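Side-chain contacts in negative regulator of ofd1 (Schizosaccharomyces pombe, PDB 3QTM), which is required for correct translation termination and directly inhibits ofd1, probably thereby protecting the hypoxic transcription factor fragment Sre1N from degradation: residues A[183-186]-A[187-190]; A[189-192]-A[193-197]; A[296-299]-A[300-304]; A[324-328]-A[329-333]. One frame throughout, in Å; residues are numbered along the deposited sequence.

Contact 1 (A[183-186]-A[187-190]); sequences DSLR and PLYI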
ATOM      1  N   ASP A 183       1.908   0.683   7.616  1.00 26.54           N
ATOM      2  CA  ASP A 183       0.471   0.556   7.811  1.00 28.32           C
ATOM      3  C   ASP A 183      -0.294   1.642   7.044  1.00 28.28           C
ATOM      4  O   ASP A 183      -1.305   1.370   6.403  1.00 28.09           O
ATOM      5  CB  ASP A 183       0.107   0.641   9.285  1.00 30.95           C
ATOM      6  CG  ASP A 183      -1.387   0.610   9.499  1.00 37.00           C
ATOM      7  OD1 ASP A 183      -1.976  -0.483   9.325  1.00 38.39           O
ATOM      8  OD2 ASP A 183      -1.967   1.677   9.814  1.00 38.49           O
ATOM      9  N   SER A 184       0.185   2.875   7.104  1.00 24.70           N
ATOM     10  CA  SER A 184      -0.516   3.945   6.405  1.00 27.00           C
ATOM     11  C   SER A 184      -0.480   3.759   4.888  1.00 26.70           C
ATOM     12  O   SER A 184      -1.260   4.379   4.178  1.00 24.20           O
ATOM     13  CB  SER A 184       0.050   5.312   6.762  1.00 22.98           C
ATOM     14  OG  SER A 184       1.192   5.584   5.987  1.00 24.57           O
ATOM     15  N   LEU A 185       0.425   2.923   4.386  1.00 22.82           N
ATOM     16  CA  LEU A 185       0.476   2.701   2.945  1.00 25.26           C
ATOM     17  C   LEU A 185      -0.353   1.510   2.495  1.00 24.13           C
ATOM     18  O   LEU A 185      -0.301   1.138   1.332  1.00 25.01           O
ATOM     19  CB  LEU A 185       1.910   2.536   2.455  1.00 25.27           C
ATOM     20  CG  LEU A 185       2.826   3.749   2.588  1.00 24.40           C
ATOM     21  CD1 LEU A 185       4.262   3.401   2.102  1.00 19.88           C
ATOM     22  CD2 LEU A 185       2.229   4.904   1.808  1.00 19.41           C
ATOM     23  N   ARG A 186      -1.126   0.910   3.395  1.00 23.88           N
ATOM     24  CA  ARG A 186      -1.950  -0.232   2.990  1.00 28.38           C
ATOM     25  C   ARG A 186      -2.887   0.056   1.804  1.00 26.86           C
ATOM     26  O   ARG A 186      -3.095  -0.810   0.968  1.00 26.58           O
ATOM     27  CB  ARG A 186      -2.723  -0.829   4.166  1.00 28.80           C
ATOM     28  CG  ARG A 186      -1.968  -1.935   4.892  1.00 37.08           C
ATOM     29  CD  ARG A 186      -2.855  -2.708   5.883  1.00 41.76           C
ATOM     30  NE  ARG A 186      -3.235  -1.897   7.041  1.00 43.36           N
ATOM     31  CZ  ARG A 186      -4.476  -1.481   7.299  1.00 48.36           C
ATOM     32  NH1 ARG A 186      -5.473  -1.814   6.480  1.00 50.13           N
ATOM     33  NH2 ARG A 186      -4.724  -0.738   8.382  1.00 37.75           N
ATOM     34  N   PRO A 187      -3.463   1.269   1.734  1.00 24.63           N
ATOM     35  CA  PRO A 187      -4.301   1.574   0.569  1.00 24.92           C
ATOM     36  C   PRO A 187      -3.541   1.494  -0.758  1.00 25.41           C
ATOM     37  O   PRO A 187      -4.191   1.425  -1.795  1.00 23.38           O
ATOM     38  CB  PRO A 187      -4.755   3.016   0.829  1.00 22.49           C
ATOM     39  CG  PRO A 187      -4.718   3.146   2.321  1.00 24.98           C
ATOM     40  CD  PRO A 187      -3.504   2.354   2.734  1.00 24.75           C
ATOM     41  N   LEU A 188      -2.209   1.503  -0.738  1.00 22.33           N
ATOM     42  CA  LEU A 188      -1.465   1.336  -1.985  1.00 25.16           C
ATOM     43  C   LEU A 188      -1.792  -0.010  -2.631  1.00 25.85           C
ATOM     44  O   LEU A 188      -1.694  -0.149  -3.843  1.00 26.31           O
ATOM     45  CB  LEU A 188       0.052   1.470  -1.786  1.00 23.39           C
ATOM     46  CG  LEU A 188       0.569   2.859  -1.412  1.00 24.88           C
ATOM     47  CD1 LEU A 188       2.078   2.881  -1.483  1.00 23.95           C
ATOM     48  CD2 LEU A 188      -0.024   3.927  -2.336  1.00 24.91           C
ATOM     49  N   TYR A 189      -2.183  -1.000  -1.829  1.00 27.45           N
ATOM     50  CA  TYR A 189      -2.602  -2.288  -2.387  1.00 25.71           C
ATOM     51  C   TYR A 189      -3.778  -2.091  -3.339  1.00 27.60           C
ATOM     52  O   TYR A 189      -3.876  -2.774  -4.357  1.00 25.72           O
ATOM     53  CB  TYR A 189      -3.012  -3.297  -1.304  1.00 28.16           C
ATOM     54  CG  TYR A 189      -1.961  -3.620  -0.251  1.00 35.60           C
ATOM     55  CD1 TYR A 189      -0.661  -3.976  -0.604  1.00 35.62           C
ATOM     56  CD2 TYR A 189      -2.290  -3.601   1.107  1.00 40.79           C
ATOM     57  CE1 TYR A 189       0.294  -4.282   0.379  1.00 34.76           C
ATOM     58  CE2 TYR A 189      -1.354  -3.897   2.084  1.00 40.22           C
ATOM     59  CZ  TYR A 189      -0.065  -4.237   1.719  1.00 39.06           C
ATOM     60  OH  TYR A 189       0.853  -4.531   2.714  1.00 45.55           O
ATOM     61  N   ILE A 190      -4.675  -1.166  -3.003  1.00 25.33           N
ATOM     62  CA  ILE A 190      -5.835  -0.900  -3.850  1.00 24.30           C
ATOM     63  C   ILE A 190      -5.365  -0.426  -5.205  1.00 26.15           C
ATOM     64  O   ILE A 190      -5.880  -0.851  -6.235  1.00 26.20           O
ATOM     65  CB  ILE A 190      -6.751   0.179  -3.237  1.00 24.68           C
ATOM     66  CG1 ILE A 190      -7.280  -0.304  -1.880  1.00 25.33           C
ATOM     67  CG2 ILE A 190      -7.879   0.545  -4.205  1.00 20.06           C
ATOM     68  CD1 ILE A 190      -7.835   0.792  -1.012  1.00 22.10           C
TER

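Contact 2 (A[189-192]-A[193-197]); sequences YILS and SYLFQ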
ATOM      1  N   TYR A 189      -2.183  -1.000  -1.829  1.00 27.45           N
ATOM      2  CA  TYR A 189      -2.602  -2.288  -2.387  1.00 25.71           C
ATOM      3  C   TYR A 189      -3.778  -2.091  -3.339  1.00 27.60           C
ATOM      4  O   TYR A 189      -3.876  -2.774  -4.357  1.00 25.72           O
ATOM      5  CB  TYR A 189      -3.012  -3.297  -1.304  1.00 28.16           C
ATOM      6  CG  TYR A 189      -1.961  -3.620  -0.251  1.00 35.60           C
ATOM      7  CD1 TYR A 189      -0.661  -3.976  -0.604  1.00 35.62           C
ATOM      8  CD2 TYR A 189      -2.290  -3.601   1.107  1.00 40.79           C
ATOM      9  CE1 TYR A 189       0.294  -4.282   0.379  1.00 34.76           C
ATOM     10  CE2 TYR A 189      -1.354  -3.897   2.084  1.00 40.22           C
ATOM     11  CZ  TYR A 189      -0.065  -4.237   1.719  1.00 39.06           C
ATOM     12  OH  TYR A 189       0.853  -4.531   2.714  1.00 45.55           O
ATOM     13  N   ILE A 190      -4.675  -1.166  -3.003  1.00 25.33           N
ATOM     14  CA  ILE A 190      -5.835  -0.900  -3.850  1.00 24.30           C
ATOM     15  C   ILE A 190      -5.365  -0.426  -5.205  1.00 26.15           C
ATOM     16  O   ILE A 190      -5.880  -0.851  -6.235  1.00 26.20           O
ATOM     17  CB  ILE A 190      -6.751   0.179  -3.237  1.00 24.68           C
ATOM     18  CG1 ILE A 190      -7.280  -0.304  -1.880  1.00 25.33           C
ATOM     19  CG2 ILE A 190      -7.879   0.545  -4.205  1.00 20.06           C
ATOM     20  CD1 ILE A 190      -7.835   0.792  -1.012  1.00 22.10           C
ATOM     21  N   LEU A 191      -4.376   0.462  -5.205  1.00 25.21           N
ATOM     22  CA  LEU A 191      -3.869   1.008  -6.460  1.00 25.22           C
ATOM     23  C   LEU A 191      -3.179  -0.076  -7.294  1.00 25.84           C
ATOM     24  O   LEU A 191      -3.364  -0.141  -8.502  1.00 24.74           O
ATOM     25  CB  LEU A 191      -2.914   2.184  -6.206  1.00 20.16           C
ATOM     26  CG  LEU A 191      -2.306   2.875  -7.436  1.00 26.84           C
ATOM     27  CD1 LEU A 191      -3.385   3.401  -8.365  1.00 21.46           C
ATOM     28  CD2 LEU A 191      -1.363   4.013  -7.018  1.00 22.90           C
ATOM     29  N   SER A 192      -2.383  -0.922  -6.645  1.00 24.76           N
ATOM     30  CA  SER A 192      -1.645  -1.959  -7.361  1.00 29.74           C
ATOM     31  C   SER A 192      -2.620  -2.927  -8.010  1.00 30.50           C
ATOM     32  O   SER A 192      -2.433  -3.362  -9.148  1.00 30.45           O
ATOM     33  CB  SER A 192      -0.725  -2.736  -6.406  1.00 29.37           C
ATOM     34  OG  SER A 192       0.250  -1.895  -5.822  1.00 30.72           O
ATOM     35  N   SER A 193      -3.658  -3.268  -7.261  1.00 27.58           N
ATOM     36  CA  SER A 193      -4.658  -4.208  -7.728  1.00 29.92           C
ATOM     37  C   SER A 193      -5.385  -3.617  -8.929  1.00 35.81           C
ATOM     38  O   SER A 193      -5.658  -4.310  -9.915  1.00 33.05           O
ATOM     39  CB  SER A 193      -5.634  -4.534  -6.597  1.00 33.78           C
ATOM     40  OG  SER A 193      -6.785  -5.190  -7.095  1.00 49.40           O
ATOM     41  N   TYR A 194      -5.667  -2.323  -8.862  1.00 31.31           N
ATOM     42  CA  TYR A 194      -6.362  -1.664  -9.950  1.00 31.82           C
ATOM     43  C   TYR A 194      -5.550  -1.676 -11.238  1.00 32.80           C
ATOM     44  O   TYR A 194      -6.083  -1.947 -12.312  1.00 32.03           O
ATOM     45  CB  TYR A 194      -6.710  -0.222  -9.594  1.00 27.92           C
ATOM     46  CG  TYR A 194      -7.476   0.467 -10.690  1.00 28.21           C
ATOM     47  CD1 TYR A 194      -8.783   0.096 -10.977  1.00 32.16           C
ATOM     48  CD2 TYR A 194      -6.899   1.477 -11.441  1.00 30.08           C
ATOM     49  CE1 TYR A 194      -9.494   0.706 -11.967  1.00 33.49           C
ATOM     50  CE2 TYR A 194      -7.608   2.105 -12.442  1.00 33.47           C
ATOM     51  CZ  TYR A 194      -8.906   1.713 -12.702  1.00 34.61           C
ATOM     52  OH  TYR A 194      -9.631   2.327 -13.701  1.00 38.62           O
ATOM     53  N   LEU A 195      -4.272  -1.337 -11.128  1.00 31.49           N
ATOM     54  CA  LEU A 195      -3.393  -1.300 -12.288  1.00 36.80           C
ATOM     55  C   LEU A 195      -3.183  -2.694 -12.875  1.00 37.37           C
ATOM     56  O   LEU A 195      -2.879  -2.838 -14.053  1.00 41.10           O
ATOM     57  CB  LEU A 195      -2.046  -0.696 -11.911  1.00 31.39           C
ATOM     58  CG  LEU A 195      -2.098   0.739 -11.397  1.00 34.92           C
ATOM     59  CD1 LEU A 195      -0.698   1.219 -11.055  1.00 34.79           C
ATOM     60  CD2 LEU A 195      -2.733   1.631 -12.420  1.00 34.58           C
ATOM     61  N   PHE A 196      -3.328  -3.715 -12.037  1.00 35.36           N
ATOM     62  CA  PHE A 196      -3.198  -5.099 -12.471  1.00 41.09           C
ATOM     63  C   PHE A 196      -4.482  -5.579 -13.162  1.00 42.82           C
ATOM     64  O   PHE A 196      -4.439  -6.162 -14.246  1.00 44.05           O
ATOM     65  CB  PHE A 196      -2.856  -6.007 -11.281  1.00 38.05           C
ATOM     66  CG  PHE A 196      -3.085  -7.470 -11.548  1.00 45.57           C
ATOM     67  CD1 PHE A 196      -2.200  -8.191 -12.339  1.00 46.12           C
ATOM     68  CD2 PHE A 196      -4.189  -8.123 -11.016  1.00 48.16           C
ATOM     69  CE1 PHE A 196      -2.411  -9.538 -12.599  1.00 46.63           C
ATOM     70  CE2 PHE A 196      -4.410  -9.471 -11.268  1.00 50.03           C
ATOM     71  CZ  PHE A 196      -3.517 -10.180 -12.059  1.00 51.25           C
ATOM     72  N   GLN A 197      -5.620  -5.326 -12.523  1.00 37.85           N
ATOM     73  CA  GLN A 197      -6.904  -5.748 -13.044  1.00 43.51           C
ATOM     74  C   GLN A 197      -7.207  -5.022 -14.343  1.00 43.45           C
ATOM     75  O   GLN A 197      -7.771  -5.603 -15.264  1.00 44.83           O
ATOM     76  CB  GLN A 197      -8.012  -5.476 -12.027  1.00 42.74           C
ATOM     77  CG  GLN A 197      -7.933  -6.319 -10.761  1.00 52.10           C
ATOM     78  CD  GLN A 197      -8.990  -7.403 -10.719  1.00 66.29           C
ATOM     79  OE1 GLN A 197     -10.103  -7.216 -11.219  1.00 70.18           O
ATOM     80  NE2 GLN A 197      -8.651  -8.543 -10.119  1.00 69.44           N
TER

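Contact 3 (A[296-299]-A[300-304]); sequences ADIK and MDLAQ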
ATOM      1  N   ALA A 296      12.539 -20.177  -5.207  1.00 30.96           N
ATOM      2  CA  ALA A 296      12.401 -21.219  -6.212  1.00 30.87           C
ATOM      3  C   ALA A 296      11.438 -20.822  -7.338  1.00 32.78           C
ATOM      4  O   ALA A 296      11.743 -21.019  -8.517  1.00 31.66           O
ATOM      5  CB  ALA A 296      11.962 -22.529  -5.557  1.00 31.12           C
ATOM      6  N   ASP A 297      10.279 -20.264  -6.982  1.00 32.97           N
ATOM      7  CA  ASP A 297       9.292 -19.856  -7.985  1.00 30.57           C
ATOM      8  C   ASP A 297       9.818 -18.760  -8.904  1.00 30.82           C
ATOM      9  O   ASP A 297       9.565 -18.773 -10.103  1.00 30.00           O
ATOM     10  CB  ASP A 297       8.008 -19.368  -7.320  1.00 34.12           C
ATOM     11  CG  ASP A 297       7.321 -20.450  -6.500  1.00 39.36           C
ATOM     12  OD1 ASP A 297       7.571 -21.654  -6.749  1.00 40.28           O
ATOM     13  OD2 ASP A 297       6.524 -20.086  -5.607  1.00 42.38           O
ATOM     14  N   ILE A 298      10.532 -17.798  -8.332  1.00 29.83           N
ATOM     15  CA  ILE A 298      11.128 -16.722  -9.121  1.00 30.87           C
ATOM     16  C   ILE A 298      12.172 -17.277 -10.097  1.00 32.30           C
ATOM     17  O   ILE A 298      12.211 -16.903 -11.268  1.00 31.29           O
ATOM     18  CB  ILE A 298      11.777 -15.672  -8.205  1.00 27.39           C
ATOM     19  CG1 ILE A 298      10.710 -15.032  -7.300  1.00 27.82           C
ATOM     20  CG2 ILE A 298      12.508 -14.616  -9.025  1.00 30.10           C
ATOM     21  CD1 ILE A 298      11.291 -14.186  -6.174  1.00 27.21           C
ATOM     22  N   LYS A 299      13.018 -18.178  -9.609  1.00 30.33           N
ATOM     23  CA  LYS A 299      14.022 -18.802 -10.460  1.00 31.87           C
ATOM     24  C   LYS A 299      13.394 -19.639 -11.577  1.00 32.95           C
ATOM     25  O   LYS A 299      13.896 -19.666 -12.699  1.00 32.26           O
ATOM     26  CB  LYS A 299      14.964 -19.652  -9.612  1.00 30.07           C
ATOM     27  CG  LYS A 299      15.811 -18.832  -8.640  1.00 32.71           C
ATOM     28  CD  LYS A 299      16.847 -17.965  -9.369  1.00 29.50           C
ATOM     29  CE  LYS A 299      17.785 -17.267  -8.380  1.00 30.98           C
ATOM     30  NZ  LYS A 299      18.837 -16.449  -9.060  1.00 28.84           N
HETATM   31  N   MSE A 300      12.290 -20.315 -11.269  1.00 31.30           N
HETATM   32  CA  MSE A 300      11.585 -21.118 -12.264  1.00 33.39           C
HETATM   33  C   MSE A 300      10.942 -20.254 -13.342  1.00 34.36           C
HETATM   34  O   MSE A 300      10.878 -20.650 -14.500  1.00 35.11           O
HETATM   35  CB  MSE A 300      10.534 -22.005 -11.602  1.00 34.19           C
HETATM   36  CG  MSE A 300      11.108 -23.233 -10.925  1.00 41.26           C
HETATM   37 SE   MSE A 300       9.741 -24.230  -9.932  1.00 73.96          SE
HETATM   38  CE  MSE A 300       9.949 -23.477  -8.159  1.00 41.78           C
ATOM     39  N   ASP A 301      10.475 -19.069 -12.956  1.00 36.03           N
ATOM     40  CA  ASP A 301      10.009 -18.071 -13.919  1.00 35.41           C
ATOM     41  C   ASP A 301      11.157 -17.582 -14.812  1.00 34.46           C
ATOM     42  O   ASP A 301      10.991 -17.409 -16.020  1.00 33.69           O
ATOM     43  CB  ASP A 301       9.375 -16.882 -13.193  1.00 34.39           C
ATOM     44  CG  ASP A 301       7.977 -17.192 -12.658  1.00 40.38           C
ATOM     45  OD1 ASP A 301       7.309 -18.100 -13.207  1.00 38.65           O
ATOM     46  OD2 ASP A 301       7.544 -16.514 -11.696  1.00 37.59           O
ATOM     47  N   LEU A 302      12.317 -17.341 -14.212  1.00 30.75           N
ATOM     48  CA  LEU A 302      13.500 -17.001 -14.990  1.00 33.32           C
ATOM     49  C   LEU A 302      13.853 -18.108 -15.997  1.00 33.99           C
ATOM     50  O   LEU A 302      14.130 -17.831 -17.163  1.00 34.90           O
ATOM     51  CB  LEU A 302      14.676 -16.721 -14.061  1.00 29.79           C
ATOM     52  CG  LEU A 302      14.608 -15.319 -13.452  1.00 33.78           C
ATOM     53  CD1 LEU A 302      15.514 -15.178 -12.235  1.00 28.48           C
ATOM     54  CD2 LEU A 302      14.942 -14.281 -14.516  1.00 29.33           C
ATOM     55  N   ALA A 303      13.823 -19.356 -15.544  1.00 33.88           N
ATOM     56  CA  ALA A 303      14.187 -20.489 -16.383  1.00 36.37           C
ATOM     57  C   ALA A 303      13.232 -20.645 -17.555  1.00 38.19           C
ATOM     58  O   ALA A 303      13.627 -21.053 -18.648  1.00 39.76           O
ATOM     59  CB  ALA A 303      14.218 -21.764 -15.559  1.00 34.38           C
ATOM     60  N   GLN A 304      11.968 -20.319 -17.322  1.00 38.82           N
ATOM     61  CA  GLN A 304      10.926 -20.553 -18.318  1.00 39.69           C
ATOM     62  C   GLN A 304      11.086 -19.671 -19.560  1.00 40.53           C
ATOM     63  O   GLN A 304      10.771 -20.085 -20.678  1.00 39.47           O
ATOM     64  CB  GLN A 304       9.549 -20.340 -17.686  1.00 39.75           C
ATOM     65  CG  GLN A 304       8.400 -20.371 -18.675  1.00 47.25           C
ATOM     66  CD  GLN A 304       7.074 -20.033 -18.021  1.00 58.28           C
ATOM     67  OE1 GLN A 304       6.636 -20.715 -17.085  1.00 56.22           O
ATOM     68  NE2 GLN A 304       6.423 -18.972 -18.508  1.00 56.66           N
TER
HETATM   69  O   HOH W   1       7.155 -20.141 -10.934  1.00 41.56           O

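Contact 4 (A[324-328]-A[329-333]); sequences KEAQG and SGVEL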
ATOM      1  N   LYS A 324      15.121 -28.288  -2.222  1.00 33.57           N
ATOM      2  CA  LYS A 324      15.745 -29.339  -1.419  1.00 33.97           C
ATOM      3  C   LYS A 324      16.147 -28.846  -0.032  1.00 34.74           C
ATOM      4  O   LYS A 324      15.978 -29.558   0.965  1.00 31.30           O
ATOM      5  CB  LYS A 324      16.971 -29.929  -2.127  1.00 38.59           C
ATOM      6  CG  LYS A 324      16.780 -31.351  -2.656  1.00 48.55           C
ATOM      7  CD  LYS A 324      18.125 -32.068  -2.893  1.00 56.80           C
ATOM      8  CE  LYS A 324      18.605 -31.990  -4.354  1.00 61.61           C
ATOM      9  NZ  LYS A 324      19.245 -30.686  -4.743  1.00 55.57           N
ATOM     10  N   GLU A 325      16.698 -27.638   0.034  1.00 30.79           N
ATOM     11  CA  GLU A 325      17.076 -27.072   1.324  1.00 33.14           C
ATOM     12  C   GLU A 325      15.854 -26.769   2.202  1.00 33.75           C
ATOM     13  O   GLU A 325      15.895 -26.938   3.419  1.00 32.15           O
ATOM     14  CB  GLU A 325      17.901 -25.807   1.130  1.00 37.70           C
ATOM     15  CG  GLU A 325      18.321 -25.179   2.440  1.00 40.20           C
ATOM     16  CD  GLU A 325      18.923 -23.794   2.264  1.00 46.91           C
ATOM     17  OE1 GLU A 325      19.170 -23.392   1.102  1.00 53.35           O
ATOM     18  OE2 GLU A 325      19.145 -23.108   3.288  1.00 45.55           O
ATOM     19  N   ALA A 326      14.773 -26.303   1.581  1.00 32.53           N
ATOM     20  CA  ALA A 326      13.532 -26.067   2.302  1.00 33.72           C
ATOM     21  C   ALA A 326      13.052 -27.371   2.940  1.00 34.54           C
ATOM     22  O   ALA A 326      12.790 -27.424   4.139  1.00 32.10           O
ATOM     23  CB  ALA A 326      12.472 -25.530   1.359  1.00 29.94           C
ATOM     24  N   GLN A 327      12.936 -28.417   2.125  1.00 30.19           N
ATOM     25  CA  GLN A 327      12.469 -29.723   2.597  1.00 37.67           C
ATOM     26  C   GLN A 327      13.391 -30.303   3.680  1.00 35.20           C
ATOM     27  O   GLN A 327      12.918 -30.849   4.685  1.00 33.35           O
ATOM     28  CB  GLN A 327      12.328 -30.702   1.423  1.00 38.33           C
ATOM     29  CG  GLN A 327      11.775 -32.074   1.792  1.00 38.95           C
ATOM     30  CD  GLN A 327      11.884 -33.072   0.643  1.00 44.45           C
ATOM     31  OE1 GLN A 327      12.955 -33.245   0.053  1.00 44.47           O
ATOM     32  NE2 GLN A 327      10.772 -33.731   0.320  1.00 44.93           N
ATOM     33  N   GLY A 328      14.701 -30.154   3.481  1.00 32.00           N
ATOM     34  CA  GLY A 328      15.688 -30.603   4.450  1.00 34.09           C
ATOM     35  C   GLY A 328      15.613 -29.820   5.750  1.00 35.36           C
ATOM     36  O   GLY A 328      16.210 -30.199   6.766  1.00 29.56           O
ATOM     37  N   SER A 329      14.877 -28.712   5.708  1.00 32.51           N
ATOM     38  CA  SER A 329      14.698 -27.865   6.880  1.00 33.30           C
ATOM     39  C   SER A 329      13.294 -28.027   7.445  1.00 32.73           C
ATOM     40  O   SER A 329      12.852 -27.216   8.252  1.00 34.76           O
ATOM     41  CB  SER A 329      14.954 -26.393   6.532  1.00 34.03           C
ATOM     42  OG  SER A 329      16.334 -26.155   6.350  1.00 36.12           O
ATOM     43  N   GLY A 330      12.588 -29.064   7.006  1.00 31.92           N
ATOM     44  CA  GLY A 330      11.334 -29.431   7.632  1.00 32.55           C
ATOM     45  C   GLY A 330      10.118 -28.814   6.983  1.00 35.00           C
ATOM     46  O   GLY A 330       9.000 -28.989   7.458  1.00 33.62           O
ATOM     47  N   VAL A 331      10.330 -28.094   5.890  1.00 31.03           N
ATOM     48  CA  VAL A 331       9.214 -27.514   5.156  1.00 36.20           C
ATOM     49  C   VAL A 331       8.513 -28.579   4.317  1.00 35.03           C
ATOM     50  O   VAL A 331       9.157 -29.329   3.588  1.00 33.75           O
ATOM     51  CB  VAL A 331       9.675 -26.356   4.233  1.00 35.21           C
ATOM     52  CG1 VAL A 331       8.480 -25.737   3.541  1.00 34.17           C
ATOM     53  CG2 VAL A 331      10.435 -25.302   5.033  1.00 31.23           C
ATOM     54  N   GLU A 332       7.190 -28.636   4.416  1.00 36.59           N
ATOM     55  CA  GLU A 332       6.412 -29.587   3.633  1.00 40.99           C
ATOM     56  C   GLU A 332       6.359 -29.174   2.170  1.00 41.46           C
ATOM     57  O   GLU A 332       6.027 -28.034   1.854  1.00 38.61           O
ATOM     58  CB  GLU A 332       4.982 -29.694   4.167  1.00 41.45           C
ATOM     59  CG  GLU A 332       4.014 -30.196   3.108  1.00 49.11           C
ATOM     60  CD  GLU A 332       2.695 -30.693   3.672  1.00 61.66           C
ATOM     61  OE1 GLU A 332       2.529 -30.699   4.915  1.00 62.25           O
ATOM     62  OE2 GLU A 332       1.823 -31.082   2.858  1.00 64.01           O
ATOM     63  N   LEU A 333       6.672 -30.104   1.278  1.00 42.22           N
ATOM     64  CA  LEU A 333       6.608 -29.832  -0.150  1.00 43.63           C
ATOM     65  C   LEU A 333       5.284 -30.284  -0.757  1.00 44.93           C
ATOM     66  O   LEU A 333       4.818 -31.388  -0.491  1.00 47.10           O
ATOM     67  CB  LEU A 333       7.766 -30.514  -0.889  1.00 41.40           C
ATOM     68  CG  LEU A 333       9.174 -30.052  -0.532  1.00 40.52           C
ATOM     69  CD1 LEU A 333      10.189 -30.679  -1.467  1.00 39.51           C
ATOM     70  CD2 LEU A 333       9.264 -28.535  -0.576  1.00 38.28           C
TER
HETATM   71  O   HOH W   2      17.624 -23.818   5.782  1.00 40.05           O

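Contact 1 (A[183-186]-A[187-190])
D183 OD1 is gripped twice by R186, the residue whose aliphatic chain goes on to lean against Y189. R186 NE donates to D183 OD1 over 3.0 Å and R186 NH2 over 2.9 Å, both within one salt bridge. The oxygen lies in the guanidinium plane, yet both nitrogens approach it from one face of the carboxylate: NE from well above its plane, NH2 closer to it and on the syn side. A bend at chi3 (-69°) brings this side of the guanidinium round to the aspartate. E82 also binds R186 NH2 and R30 also binds D183 OD2, a charge network that would favour the ionised form of D183. Two overlapping type I beta turns, D183 to R186 and L185 to L188, wind the chain into helix 188-197 of this TPR-like helical array. L188 N closes the second turn on L185 O at 2.8 Å, and Y189 N follows onto R186 O at 2.9 Å. P187 has no N-H to offer; its CD lies 3.3 Å from S184 O. With CG beside its backbone N (chi1 -57°), Y189 swings its ring back over the turn; CE2 rests 3.5 Å from R186 CG, and the ring and guanidinium planes are 35° apart. L185 and L188 point the same way, CD2 to CD1 at 3.9 Å, against L217 and W218 of helix 213-220.

Contact 2 (A[189-192]-A[193-197])
The aromatic rings of Y194 and F196 both lead away from I190 and S192 of the preceding turn, whose atoms their side chains meet through CB. Y194 CB lies 3.5 Å from I190 O, and F196 CB 3.4 Å from S192 O. In Y194 the ring carbon CG stands opposite the backbone N (chi1 -178°), a torsion that carries the ring out to T152, V155 and I159 of helix 151-170; its ring also meets that of F198, their planes about 35° apart. F196 reaches T245 of helix 229-254 instead, and the Y189 ring meets W218. All three rings spring from the regular backbone of helix 188-197, one rod in the stack of helices expected of a TPR-clan protein. Four successive i to i+4 hydrogen bonds join its turns, from S193 N to Y189 O, Y194 N to I190 O, L195 N to L191 O and F196 N to S192 O. Each is 3.0 Å long; the last is the most bent, at 138° on the hydrogen. On the buried side, L191 CD1 meets L195 CG at 4.2 Å, while the same L195 CG sits 3.3 Å from L191 O. V210 touches both leucines, and I159 and L130 pack on L191. The buried hydroxyl of S192 stands beside its own backbone N, where it hydrogen-bonds N242 of helix 229-254 and weakly L188 O. On the exposed side, S193 CB lies 3.3 Å from Y189 O.

Contact 3 (A[296-299]-A[300-304])
M300, present as selenomethionine, doubles back along helix 292-305 and lays its terminal methyl on A296, one turn earlier in this alpha-helical, TPR-like fold. The turn at chi3 (-94°) does this: CG and SE run past the A296 carbonyl, and M300 CE ends 3.4 Å from A296 CB, tighter than carbons usually pack. D297 slants across the end of the same side chain, with D297 OD1 3.3 Å from M300 CE. That oxygen is also hydrogen-bonded to the hydroxyl of Y337, which, with F340 of helix 335-343, touches M300 from outside; a second-shell tyrosine thus probably helps place the carboxylate beside the methyl. On another side of the helix the contacts are looser. I298 CG2 approaches L302 CD1 at 4.4 Å, and the aliphatic part of K299, through CD, reaches that same CD1 at 4.2 Å. K299 is kinked at chi2 (-69°), and its ammonium pairs with E318 of helix 309-328, while V276 packs on I298 and L272 on L302 from helix 262-285. Beneath these side chains the i to i+4 backbone bonds run unbroken from M300 N to A296 O through A303 N to K299 O. D297 O has a double load: it accepts D301 N at 3.0 Å and a water at 2.9 Å, and this water gives a second, weak bond to D301 OD1, 3.1 Å away.

Contact 4 (A[324-328]-A[329-333])
A326 O accepts two backbone N-H groups, S329 N at 2.9 Å and V331 N at 3.1 Å, which reach it from opposite faces of its carbonyl plane. The longer of these, together with G330 N to Q327 O at 2.9 Å, makes the Schellman motif that ends helix 309-328. G330 is its C-prime residue, with a positive phi (93°) that glycine adopts easily, and it turns the chain back across the last helical turn. The reversal brings V331 over A326, so that the two CB atoms lie 4.1 Å apart, the apolar pair that commonly accompanies this kind of helix end. It also sets V331 O in line with the CA-H of Q327, the angle at the hydrogen being 169°. Farther along, L333 crosses Q327 at about a right angle. Its CD1 rests 3.6 Å from Q327 CB and just as near the amide group, while the glutamine chain runs out extended past it, CG opposite the backbone N (chi1 -177°). L293 of helix 292-305 touches A326, V331 and L333, joining the returning loop to the helix it has just left, and P289 touches S329 and V331. On the outer, solvent-exposed side, S329 OG, opposite its carbonyl carbon, lies 3.1 Å from E325 O. A water closes this edge, lying 2.7 Å from S329 OG and donating to E325 OE2 over 3.0 Å.

Contacts 1 and 2 share Y189 and I190 and describe one element, the entry to helix 188-197 and its body, close to the centre of the molecule. Contacts 3 and 4 lie far out in the C-terminal region, on the successive helices 292-305 and 309-328, with nearest atoms about 7 Å apart. Contact 3 is buried and contact 4 lies at the surface, whereas 1 and 2 are partly buried. Chemistry follows position: the two mid-helix contacts, 2 and 3, rest on regular backbone bonds with apolar side chains one turn apart; contact 1 enters a helix through turns and a salt bridge, and contact 4 leaves one through a Schellman motif and a water.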